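Long-range contacts in 2',5'-phosphodiesterase 12 (Homo sapiens, PDB 4ZKF), which is a metal-dependent member of the endonuclease/exonuclease/phosphatase family, with a DNase I-like fold and a magnesium site: residues A[349-354]-A[411-416]; A[308-313]-A[322-327]; A[301-306]-A[341-346]; A[136-141]-A[427-432]. All coordinates share one frame; numbering follows the deposited sequence.

Contact 1. Residues A[349-354]-A[411-416]; sequences DFNSTP and GCLDYI. With MG (magnesium ion), chain C.
Y415 reaches across to S352 with its phenol: OH donates to the backbone O of S352 at 2.7 Å, in the carbonyl plane and on a lone pair. The second strong bond is between backbones, F350 N to L413 O at 2.9 Å; N351 N also leans weakly on L413 O. That same N-H closes an Asx turn, meeting D349 OD1 at 3.0 Å. D349 and D414 form an antiparallel non-hydrogen-bonded pair with both side chains on one face; CG of D349, anti to the backbone N (chi1 178°), carries OD2 to magnesium at 2.6 Å. The ion is also bound by N351 OD1 and a water, and H309 completes the protein ligands; N351 ND2 donates to L310 O, which would orient OD1 toward the ion. Around this polar core, F350 CD1 comes 3.6 Å from Y415 CD2, the rings meeting obliquely with planes 47° apart. L413 CD2 lies beside T353 CG2, both pointing the same way. D349 OD1 and D414 OD1 lie 3.9 Å apart, but both carboxylates are held: D349 OD1 by the Asx-turn N-H, D349 OD2 by magnesium and N154, D414 OD2 by T403 and H452, fixing these side chains at the metal site.

Contact 2. Residues A[308-313]-A[322-327]; sequences THLYWH and IQMAVA
L310 lays its isobutyl group over the end of M324, with CD1 3.4 Å from the methyl CE, closer than carbons usually come. The two side chains cross at about a right angle. M324 gets there by bending: CG is anti to the backbone N (chi1 -164°), and turns at chi2 and chi3 then swing CE back toward the strand. Past L310, in the opposite sense, slides Q323, whose extended chain carries its amide to the backbone just beyond the strand. There OE1 accepts from Y311 N at 3.1 Å, in the carbonyl plane on a lone pair, with an almost straight N-H...O angle of 171°. A buried amide oxygen takes up a backbone N-H at a point where regular strand pairing has ended. The same oxygen rests 3.7 Å from L310 CB and 3.6 Å from Y311 CB. T308 adds a looser touch, CG2 to M324 CE at 4.5 Å. As a worked case of beta-alpha-beta packing, the contact seats helix 317-338 against the C-terminal end of strand 302-309, where H309 binds magnesium. F346 and F350 line M324 from the strand 344-349 side, F254 of helix 254-260 adjoins L310, and M358 of helix 357-364 touches both L310 and M324.

Contact 3. Residues A[301-306]-A[341-346]; sequences KRICVA and GIPVIF
C304 is bonded through both its backbone N and O to the strand beside it, the usual pattern of a parallel pair. Its N donates to P343 O at 2.8 Å, its O accepts from I345 N at 2.9 Å, and A306 N then meets I345 O at 2.8 Å. All three bonds are nearly straight, and strands 302-306 and 344-346 run 13° from parallel. Alpha hydrogens fill in between: CA of V344 approaches C304 O, and CA of V305 approaches I345 O. Apolar contacts divide between the two sides of the sheet. On one, C304 CB lies 3.8 Å from I342 CD1 and 4.0 Å from V344 CG2; on the other, I303 CD1 approaches I345 CD1 at 4.2 Å. I342 reaches C304 with CG1 placed between its backbone N and carbonyl carbon (chi1 56°). A CH-pi contact closes the series, A306 CB standing 4.0 Å from the centroid of the F346 ring, off-centre. Helix 317-338 connects the two strands in a beta-alpha-beta crossover; its I331 packs on A306, V344 and F346. The opposite face, with I303 and I345, meets W461 and L459 of strand 455-461, while strand 287-295 pairs with the other edge of strand 302-309.

Contact 4. Residues A[136-141]-A[427-432]; sequences HLYTKK and QVIPLP
The Y138 ring takes P430 on one face: CD sits 3.7 Å from the ring centroid and only 10° off the normal, a CH-pi contact directly over the centre. P430 CG leans toward the phenol end, 3.5 Å from Y138 CZ. At the ring edge lies Q427 OE1, near the plane and 3.9 Å from Y138 CD2, with amide and ring turned 62° to one another. I429 CD1 meets the stem of the side chain rather than the ring, 3.6 Å from Y138 CB. Two successive bends in I429, the second at chi2 (-53°), fold that methyl back toward the loop, where it also touches T139 CG2 at 3.9 Å. The polar link is indirect: a water donates to Y138 O at 2.8 Å and accepts from Q427 NE2 at 3.0 Å, spanning a gap too long for the amide to bridge by itself. Q427 NE2 has a second partner in D458 OD2, which with the water would help fix the rotation of the amide. T139 OG1 is held by G194 O in the last turn of helix 181-195, so a further bond holds this loop to that helix. The contact thus sets the connection between helix 132-135 and strand 147-154 against the end of strand 423-428, an edge strand of its sheet, which pairs with strand 455-461; R135 of the preceding helix reaches I429 O.

Read from the N terminus, the chain opens the widest of the loops closed by these contacts at 136-141, and contact 4 closes it only at 427-432, so the other three contacts all nest inside. Contact 3 comes next, joining neighbouring strands 302-309 and 344-349, and contact 2 is nested within it, docking the crossover helix on the first of those strands. Contact 1 follows contact 3 in series and adds strand 409-419 to the same sheet. Contacts 1 and 2 meet at the magnesium site, linked by N351 ND2 to L310 O at 2.9 Å; F346 joins contacts 2 and 3. Contact 4 stands apart, at the edge of the other sheet of the DNase I-like domain.

Contact 1. Residues A[349-354]-A[411-416]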
# COMPACT_ATOMS: atom_id res chain seq x y z
N ASP A 349 1.03 -7.35 -8.16
CA ASP A 349 0.03 -8.36 -8.46
C ASP A 349 0.12 -8.59 -9.95
O ASP A 349 -0.33 -7.76 -10.73
CB ASP A 349 -1.37 -7.89 -8.05
CG ASP A 349 -2.45 -8.90 -8.39
OD1 ASP A 349 -2.17 -9.90 -9.09
OD2 ASP A 349 -3.59 -8.69 -7.95
N PHE A 350 0.72 -9.71 -10.35
CA PHE A 350 1.02 -9.94 -11.75
C PHE A 350 -0.10 -10.72 -12.44
O PHE A 350 -0.07 -10.91 -13.66
CB PHE A 350 2.36 -10.66 -11.89
CG PHE A 350 3.52 -9.81 -11.45
CD1 PHE A 350 3.90 -9.77 -10.12
CD2 PHE A 350 4.18 -8.99 -12.35
CE1 PHE A 350 4.95 -8.96 -9.69
CE2 PHE A 350 5.23 -8.18 -11.93
CZ PHE A 350 5.61 -8.16 -10.60
N ASN A 351 -1.09 -11.13 -11.65
CA ASN A 351 -2.23 -11.88 -12.18
C ASN A 351 -1.77 -13.06 -13.02
O ASN A 351 -2.41 -13.40 -14.01
CB ASN A 351 -3.15 -10.97 -13.01
CG ASN A 351 -4.22 -10.30 -12.18
OD1 ASN A 351 -4.93 -10.97 -11.42
ND2 ASN A 351 -4.35 -8.99 -12.31
N SER A 352 -0.66 -13.66 -12.60
CA SER A 352 -0.02 -14.76 -13.33
C SER A 352 0.48 -15.82 -12.37
O SER A 352 1.27 -15.53 -11.47
CB SER A 352 1.17 -14.27 -14.17
OG SER A 352 0.79 -13.23 -15.05
N THR A 353 0.03 -17.06 -12.56
CA THR A 353 0.52 -18.17 -11.76
C THR A 353 1.89 -18.65 -12.28
O THR A 353 2.30 -18.29 -13.39
CB THR A 353 -0.48 -19.37 -11.77
OG1 THR A 353 -0.62 -19.87 -13.10
CG2 THR A 353 -1.84 -18.93 -11.23
N PRO A 354 2.61 -19.45 -11.48
CA PRO A 354 3.95 -19.89 -11.90
C PRO A 354 3.99 -20.74 -13.18
O PRO A 354 5.06 -20.90 -13.74
CB PRO A 354 4.44 -20.70 -10.69
CG PRO A 354 3.74 -20.05 -9.52
CD PRO A 354 2.38 -19.70 -10.04
N GLY A 411 -4.85 -18.95 -6.19
CA GLY A 411 -3.64 -19.07 -6.96
C GLY A 411 -2.58 -18.13 -6.46
O GLY A 411 -2.86 -17.19 -5.70
N CYS A 412 -1.36 -18.39 -6.89
CA CYS A 412 -0.21 -17.55 -6.61
C CYS A 412 -0.12 -16.50 -7.70
O CYS A 412 0.24 -16.82 -8.83
CB CYS A 412 1.04 -18.42 -6.55
SG CYS A 412 2.57 -17.53 -6.29
N LEU A 413 -0.47 -15.25 -7.38
CA LEU A 413 -0.56 -14.19 -8.39
C LEU A 413 0.42 -13.05 -8.12
O LEU A 413 0.69 -12.22 -9.00
CB LEU A 413 -1.97 -13.60 -8.44
CG LEU A 413 -3.15 -14.55 -8.66
CD1 LEU A 413 -4.43 -13.75 -8.85
CD2 LEU A 413 -2.87 -15.44 -9.87
N ASP A 414 0.93 -13.02 -6.89
CA ASP A 414 1.73 -11.92 -6.37
C ASP A 414 3.18 -12.32 -6.17
O ASP A 414 3.44 -13.44 -5.71
CB ASP A 414 1.15 -11.43 -5.04
CG ASP A 414 -0.32 -11.03 -5.15
OD1 ASP A 414 -0.59 -9.87 -5.53
OD2 ASP A 414 -1.20 -11.87 -4.86
N TYR A 415 4.12 -11.43 -6.51
CA TYR A 415 5.53 -11.74 -6.30
C TYR A 415 6.32 -10.53 -5.88
O TYR A 415 5.95 -9.40 -6.21
CB TYR A 415 6.18 -12.31 -7.57
CG TYR A 415 5.40 -13.46 -8.18
CD1 TYR A 415 5.58 -14.76 -7.74
CD2 TYR A 415 4.46 -13.22 -9.17
CE1 TYR A 415 4.85 -15.81 -8.29
CE2 TYR A 415 3.72 -14.24 -9.72
CZ TYR A 415 3.93 -15.54 -9.28
OH TYR A 415 3.18 -16.55 -9.85
N ILE A 416 7.41 -10.76 -5.16
CA ILE A 416 8.44 -9.75 -4.99
C ILE A 416 9.65 -10.25 -5.77
O ILE A 416 10.40 -11.10 -5.27
CB ILE A 416 8.81 -9.52 -3.52
CG1 ILE A 416 7.58 -9.04 -2.74
CG2 ILE A 416 9.95 -8.48 -3.41
CD1 ILE A 416 7.82 -9.03 -1.23
MG MG C . -5.59 -9.08 -9.52
O HOH W 1 -7.04 -9.13 -7.36

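Contact 2. Residues A[308-313]-A[322-327]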
# COMPACT_ATOMS: atom_id res chain seq x y z
N THR A 308 3.58 -2.95 -9.79
CA THR A 308 2.55 -2.95 -10.82
C THR A 308 1.34 -3.81 -10.48
O THR A 308 1.33 -4.58 -9.53
CB THR A 308 3.12 -3.40 -12.19
OG1 THR A 308 2.20 -3.03 -13.22
CG2 THR A 308 3.38 -4.93 -12.24
N HIS A 309 0.30 -3.64 -11.28
CA HIS A 309 -0.88 -4.49 -11.25
C HIS A 309 -1.22 -4.78 -12.69
O HIS A 309 -1.68 -3.88 -13.39
CB HIS A 309 -2.05 -3.80 -10.54
CG HIS A 309 -3.21 -4.72 -10.24
ND1 HIS A 309 -4.39 -4.26 -9.71
CD2 HIS A 309 -3.35 -6.05 -10.39
CE1 HIS A 309 -5.22 -5.28 -9.56
NE2 HIS A 309 -4.62 -6.38 -9.95
N LEU A 310 -0.98 -6.01 -13.14
CA LEU A 310 -1.12 -6.31 -14.56
C LEU A 310 -2.56 -6.63 -14.89
O LEU A 310 -3.38 -6.82 -14.00
CB LEU A 310 -0.22 -7.47 -14.98
CG LEU A 310 1.29 -7.28 -14.87
CD1 LEU A 310 1.95 -8.42 -15.62
CD2 LEU A 310 1.72 -5.93 -15.44
N TYR A 311 -2.84 -6.70 -16.19
CA TYR A 311 -4.19 -7.00 -16.68
C TYR A 311 -4.74 -8.27 -16.05
O TYR A 311 -4.04 -9.26 -15.92
CB TYR A 311 -4.16 -7.13 -18.20
CG TYR A 311 -5.50 -7.40 -18.85
CD1 TYR A 311 -6.62 -6.62 -18.54
CD2 TYR A 311 -5.65 -8.41 -19.78
CE1 TYR A 311 -7.84 -6.85 -19.15
CE2 TYR A 311 -6.87 -8.65 -20.39
CZ TYR A 311 -7.95 -7.87 -20.08
OH TYR A 311 -9.16 -8.12 -20.69
N TRP A 312 -6.02 -8.21 -15.66
CA TRP A 312 -6.63 -9.19 -14.79
C TRP A 312 -7.26 -10.41 -15.48
O TRP A 312 -7.38 -11.47 -14.87
CB TRP A 312 -7.71 -8.51 -13.95
CG TRP A 312 -8.88 -8.10 -14.78
CD1 TRP A 312 -9.02 -6.94 -15.48
CD2 TRP A 312 -10.07 -8.86 -15.02
NE1 TRP A 312 -10.23 -6.93 -16.14
CE2 TRP A 312 -10.89 -8.09 -15.87
CE3 TRP A 312 -10.52 -10.11 -14.59
CZ2 TRP A 312 -12.14 -8.54 -16.30
CZ3 TRP A 312 -11.76 -10.55 -15.01
CH2 TRP A 312 -12.56 -9.76 -15.86
N HIS A 313 -7.68 -10.27 -16.73
CA HIS A 313 -8.52 -11.31 -17.34
C HIS A 313 -7.81 -12.66 -17.48
O HIS A 313 -6.67 -12.72 -17.92
CB HIS A 313 -9.04 -10.84 -18.70
CG HIS A 313 -10.20 -11.64 -19.20
ND1 HIS A 313 -10.06 -12.86 -19.82
CD2 HIS A 313 -11.53 -11.38 -19.17
CE1 HIS A 313 -11.25 -13.33 -20.14
NE2 HIS A 313 -12.16 -12.45 -19.77
N ILE A 322 3.20 -9.12 -22.84
CA ILE A 322 3.63 -7.90 -23.50
C ILE A 322 3.79 -6.78 -22.48
O ILE A 322 4.73 -6.01 -22.54
CB ILE A 322 2.65 -7.53 -24.63
CG1 ILE A 322 2.85 -8.51 -25.79
CG2 ILE A 322 2.91 -6.13 -25.12
CD1 ILE A 322 1.67 -8.60 -26.72
N GLN A 323 2.89 -6.73 -21.50
CA GLN A 323 3.01 -5.72 -20.45
C GLN A 323 4.31 -5.93 -19.65
O GLN A 323 5.00 -4.96 -19.33
CB GLN A 323 1.79 -5.75 -19.53
CG GLN A 323 0.51 -5.26 -20.21
CD GLN A 323 -0.67 -5.20 -19.26
OE1 GLN A 323 -0.75 -5.96 -18.29
NE2 GLN A 323 -1.60 -4.28 -19.52
N MET A 324 4.66 -7.18 -19.36
CA MET A 324 5.89 -7.42 -18.59
C MET A 324 7.14 -7.14 -19.42
O MET A 324 8.17 -6.69 -18.88
CB MET A 324 5.91 -8.85 -18.03
CG MET A 324 6.93 -9.11 -16.90
SD MET A 324 6.87 -7.94 -15.48
CE MET A 324 5.21 -7.54 -15.35
N ALA A 325 7.05 -7.40 -20.73
CA ALA A 325 8.17 -7.08 -21.61
C ALA A 325 8.44 -5.57 -21.62
O ALA A 325 9.59 -5.13 -21.58
CB ALA A 325 7.90 -7.58 -23.03
N VAL A 326 7.37 -4.78 -21.68
CA VAL A 326 7.50 -3.33 -21.60
C VAL A 326 8.05 -2.91 -20.23
O VAL A 326 8.96 -2.08 -20.14
CB VAL A 326 6.14 -2.63 -21.84
CG1 VAL A 326 6.26 -1.14 -21.60
CG2 VAL A 326 5.67 -2.90 -23.26
N ALA A 327 7.51 -3.48 -19.16
CA ALA A 327 7.99 -3.16 -17.81
C ALA A 327 9.48 -3.42 -17.66
O ALA A 327 10.21 -2.58 -17.16
CB ALA A 327 7.21 -3.97 -16.77

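Contact 3. Residues A[301-306]-A[341-346]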
# COMPACT_ATOMS: atom_id res chain seq x y z
N LYS A 301 24.70 3.44 -2.08
CA LYS A 301 23.62 2.47 -2.33
C LYS A 301 22.33 3.14 -2.78
O LYS A 301 21.78 3.98 -2.07
CB LYS A 301 23.34 1.65 -1.07
CG LYS A 301 24.41 0.59 -0.73
CD LYS A 301 24.13 -0.02 0.64
CE LYS A 301 24.74 -1.42 0.84
NZ LYS A 301 25.85 -1.72 -0.09
N ARG A 302 21.85 2.76 -3.97
CA ARG A 302 20.54 3.15 -4.46
C ARG A 302 19.81 1.89 -4.91
O ARG A 302 20.46 0.93 -5.32
CB ARG A 302 20.65 4.13 -5.63
CG ARG A 302 20.96 5.56 -5.20
CD ARG A 302 21.62 6.36 -6.32
NE ARG A 302 22.98 5.89 -6.60
CZ ARG A 302 24.06 6.19 -5.87
NH1 ARG A 302 23.95 6.95 -4.78
NH2 ARG A 302 25.25 5.73 -6.22
N ILE A 303 18.48 1.88 -4.83
CA ILE A 303 17.70 0.73 -5.29
C ILE A 303 16.53 1.16 -6.17
O ILE A 303 15.95 2.23 -5.97
CB ILE A 303 17.16 -0.13 -4.11
CG1 ILE A 303 16.40 0.75 -3.11
CG2 ILE A 303 18.29 -0.86 -3.38
CD1 ILE A 303 15.59 -0.05 -2.10
N CYS A 304 16.20 0.33 -7.16
CA CYS A 304 15.11 0.64 -8.08
C CYS A 304 13.90 -0.19 -7.70
O CYS A 304 13.91 -1.41 -7.85
CB CYS A 304 15.54 0.36 -9.54
SG CYS A 304 14.29 0.68 -10.80
N VAL A 305 12.87 0.47 -7.17
CA VAL A 305 11.68 -0.24 -6.70
C VAL A 305 10.52 -0.04 -7.66
O VAL A 305 10.02 1.08 -7.85
CB VAL A 305 11.27 0.24 -5.29
CG1 VAL A 305 9.97 -0.44 -4.87
CG2 VAL A 305 12.39 -0.04 -4.29
N ALA A 306 10.10 -1.14 -8.28
CA ALA A 306 9.00 -1.10 -9.24
C ALA A 306 7.78 -1.79 -8.66
O ALA A 306 7.92 -2.72 -7.84
CB ALA A 306 9.42 -1.76 -10.58
N GLY A 341 23.50 0.67 -13.18
CA GLY A 341 23.35 -0.72 -12.75
C GLY A 341 23.04 -0.89 -11.28
O GLY A 341 23.78 -1.55 -10.56
N ILE A 342 21.93 -0.32 -10.83
CA ILE A 342 21.51 -0.43 -9.43
C ILE A 342 20.56 -1.63 -9.25
O ILE A 342 19.89 -2.03 -10.20
CB ILE A 342 20.82 0.85 -8.95
CG1 ILE A 342 19.63 1.18 -9.85
CG2 ILE A 342 21.83 2.02 -8.91
CD1 ILE A 342 18.79 2.33 -9.34
N PRO A 343 20.49 -2.19 -8.03
CA PRO A 343 19.64 -3.38 -7.81
C PRO A 343 18.16 -3.08 -8.03
O PRO A 343 17.70 -1.97 -7.74
CB PRO A 343 19.89 -3.73 -6.34
CG PRO A 343 21.18 -3.04 -5.97
CD PRO A 343 21.24 -1.81 -6.82
N VAL A 344 17.42 -4.09 -8.49
CA VAL A 344 16.00 -3.94 -8.77
C VAL A 344 15.16 -4.82 -7.83
O VAL A 344 15.47 -5.99 -7.61
CB VAL A 344 15.69 -4.29 -10.26
CG1 VAL A 344 14.19 -4.51 -10.47
CG2 VAL A 344 16.22 -3.20 -11.19
N ILE A 345 14.13 -4.23 -7.24
CA ILE A 345 13.05 -4.95 -6.56
C ILE A 345 11.78 -4.68 -7.34
O ILE A 345 11.44 -3.52 -7.54
CB ILE A 345 12.87 -4.45 -5.11
CG1 ILE A 345 14.15 -4.69 -4.32
CG2 ILE A 345 11.66 -5.12 -4.43
CD1 ILE A 345 14.17 -3.91 -3.00
N PHE A 346 11.07 -5.72 -7.77
CA PHE A 346 9.89 -5.49 -8.60
C PHE A 346 8.71 -6.22 -7.98
O PHE A 346 8.56 -7.43 -8.14
CB PHE A 346 10.20 -5.91 -10.05
CG PHE A 346 9.10 -5.62 -11.06
CD1 PHE A 346 7.91 -4.99 -10.70
CD2 PHE A 346 9.31 -5.91 -12.39
CE1 PHE A 346 6.91 -4.72 -11.65
CE2 PHE A 346 8.36 -5.63 -13.35
CZ PHE A 346 7.14 -5.05 -12.98

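Contact 4. Residues A[136-141]-A[427-432]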
# COMPACT_ATOMS: atom_id res chain seq x y z
N HIS A 136 3.42 -11.02 12.75
CA HIS A 136 4.01 -9.88 13.44
C HIS A 136 5.04 -10.32 14.48
O HIS A 136 5.87 -9.52 14.90
CB HIS A 136 2.94 -9.03 14.11
CG HIS A 136 2.22 -8.10 13.17
ND1 HIS A 136 1.10 -7.38 13.53
CD2 HIS A 136 2.48 -7.76 11.88
CE1 HIS A 136 0.69 -6.65 12.51
NE2 HIS A 136 1.51 -6.86 11.49
N LEU A 137 4.99 -11.58 14.90
CA LEU A 137 6.02 -12.08 15.81
C LEU A 137 7.40 -12.05 15.16
O LEU A 137 8.42 -12.00 15.87
CB LEU A 137 5.70 -13.50 16.26
CG LEU A 137 4.39 -13.61 17.05
CD1 LEU A 137 4.14 -15.06 17.45
CD2 LEU A 137 4.43 -12.70 18.28
N TYR A 138 7.45 -12.08 13.83
CA TYR A 138 8.71 -12.05 13.09
C TYR A 138 9.20 -10.64 12.76
O TYR A 138 10.32 -10.47 12.26
CB TYR A 138 8.57 -12.80 11.77
CG TYR A 138 8.37 -14.29 11.87
CD1 TYR A 138 7.11 -14.82 12.15
CD2 TYR A 138 9.42 -15.17 11.64
CE1 TYR A 138 6.92 -16.20 12.23
CE2 TYR A 138 9.24 -16.54 11.70
CZ TYR A 138 7.99 -17.05 12.00
OH TYR A 138 7.81 -18.41 12.05
N THR A 139 8.35 -9.64 12.98
CA THR A 139 8.62 -8.29 12.48
C THR A 139 8.52 -7.25 13.58
O THR A 139 8.13 -6.12 13.32
CB THR A 139 7.66 -7.92 11.33
OG1 THR A 139 6.31 -7.95 11.81
CG2 THR A 139 7.80 -8.93 10.19
N LYS A 140 8.89 -7.64 14.80
CA LYS A 140 8.76 -6.76 15.96
C LYS A 140 9.61 -5.48 15.91
O LYS A 140 9.28 -4.50 16.57
CB LYS A 140 9.12 -7.53 17.23
CG LYS A 140 8.06 -8.53 17.64
CD LYS A 140 6.79 -7.80 18.04
CE LYS A 140 5.67 -8.78 18.37
NZ LYS A 140 4.80 -8.30 19.47
N LYS A 141 10.70 -5.51 15.16
CA LYS A 141 11.62 -4.37 15.13
C LYS A 141 11.92 -3.94 13.71
O LYS A 141 11.93 -4.77 12.79
CB LYS A 141 12.94 -4.73 15.82
CG LYS A 141 12.84 -4.96 17.31
CD LYS A 141 14.13 -5.59 17.82
CE LYS A 141 14.31 -5.38 19.31
NZ LYS A 141 15.68 -5.80 19.75
N GLN A 427 15.18 -13.48 5.20
CA GLN A 427 14.11 -14.33 5.71
C GLN A 427 12.81 -14.01 5.02
O GLN A 427 12.60 -12.90 4.56
CB GLN A 427 13.93 -14.18 7.22
CG GLN A 427 13.17 -12.94 7.65
CD GLN A 427 12.76 -12.95 9.13
OE1 GLN A 427 12.67 -14.01 9.75
NE2 GLN A 427 12.52 -11.76 9.69
N VAL A 428 11.95 -15.01 4.93
CA VAL A 428 10.60 -14.81 4.44
C VAL A 428 9.67 -14.91 5.64
O VAL A 428 9.79 -15.83 6.44
CB VAL A 428 10.22 -15.85 3.38
CG1 VAL A 428 8.78 -15.66 2.97
CG2 VAL A 428 11.19 -15.75 2.19
N ILE A 429 8.78 -13.94 5.78
CA ILE A 429 7.80 -13.96 6.85
C ILE A 429 6.67 -14.90 6.41
O ILE A 429 5.99 -14.62 5.42
CB ILE A 429 7.25 -12.54 7.15
CG1 ILE A 429 8.39 -11.54 7.38
CG2 ILE A 429 6.27 -12.56 8.32
CD1 ILE A 429 9.40 -11.94 8.40
N PRO A 430 6.47 -16.01 7.14
CA PRO A 430 5.55 -17.07 6.70
C PRO A 430 4.14 -16.59 6.45
O PRO A 430 3.59 -15.81 7.23
CB PRO A 430 5.58 -18.08 7.86
CG PRO A 430 6.20 -17.36 9.00
CD PRO A 430 7.14 -16.36 8.40
N LEU A 431 3.56 -17.05 5.35
CA LEU A 431 2.15 -16.79 5.06
C LEU A 431 1.29 -17.52 6.09
O LEU A 431 1.75 -18.48 6.71
CB LEU A 431 1.80 -17.23 3.63
CG LEU A 431 2.16 -16.21 2.54
CD1 LEU A 431 3.65 -16.12 2.31
CD2 LEU A 431 1.41 -16.52 1.24
N PRO A 432 0.05 -17.06 6.30
CA PRO A 432 -0.83 -17.78 7.23
C PRO A 432 -1.04 -19.21 6.77
O PRO A 432 -0.98 -19.46 5.57
CB PRO A 432 -2.15 -16.99 7.16
CG PRO A 432 -1.77 -15.65 6.65
CD PRO A 432 -0.60 -15.86 5.74
O HOH W 2 12.63 -11.99 12.63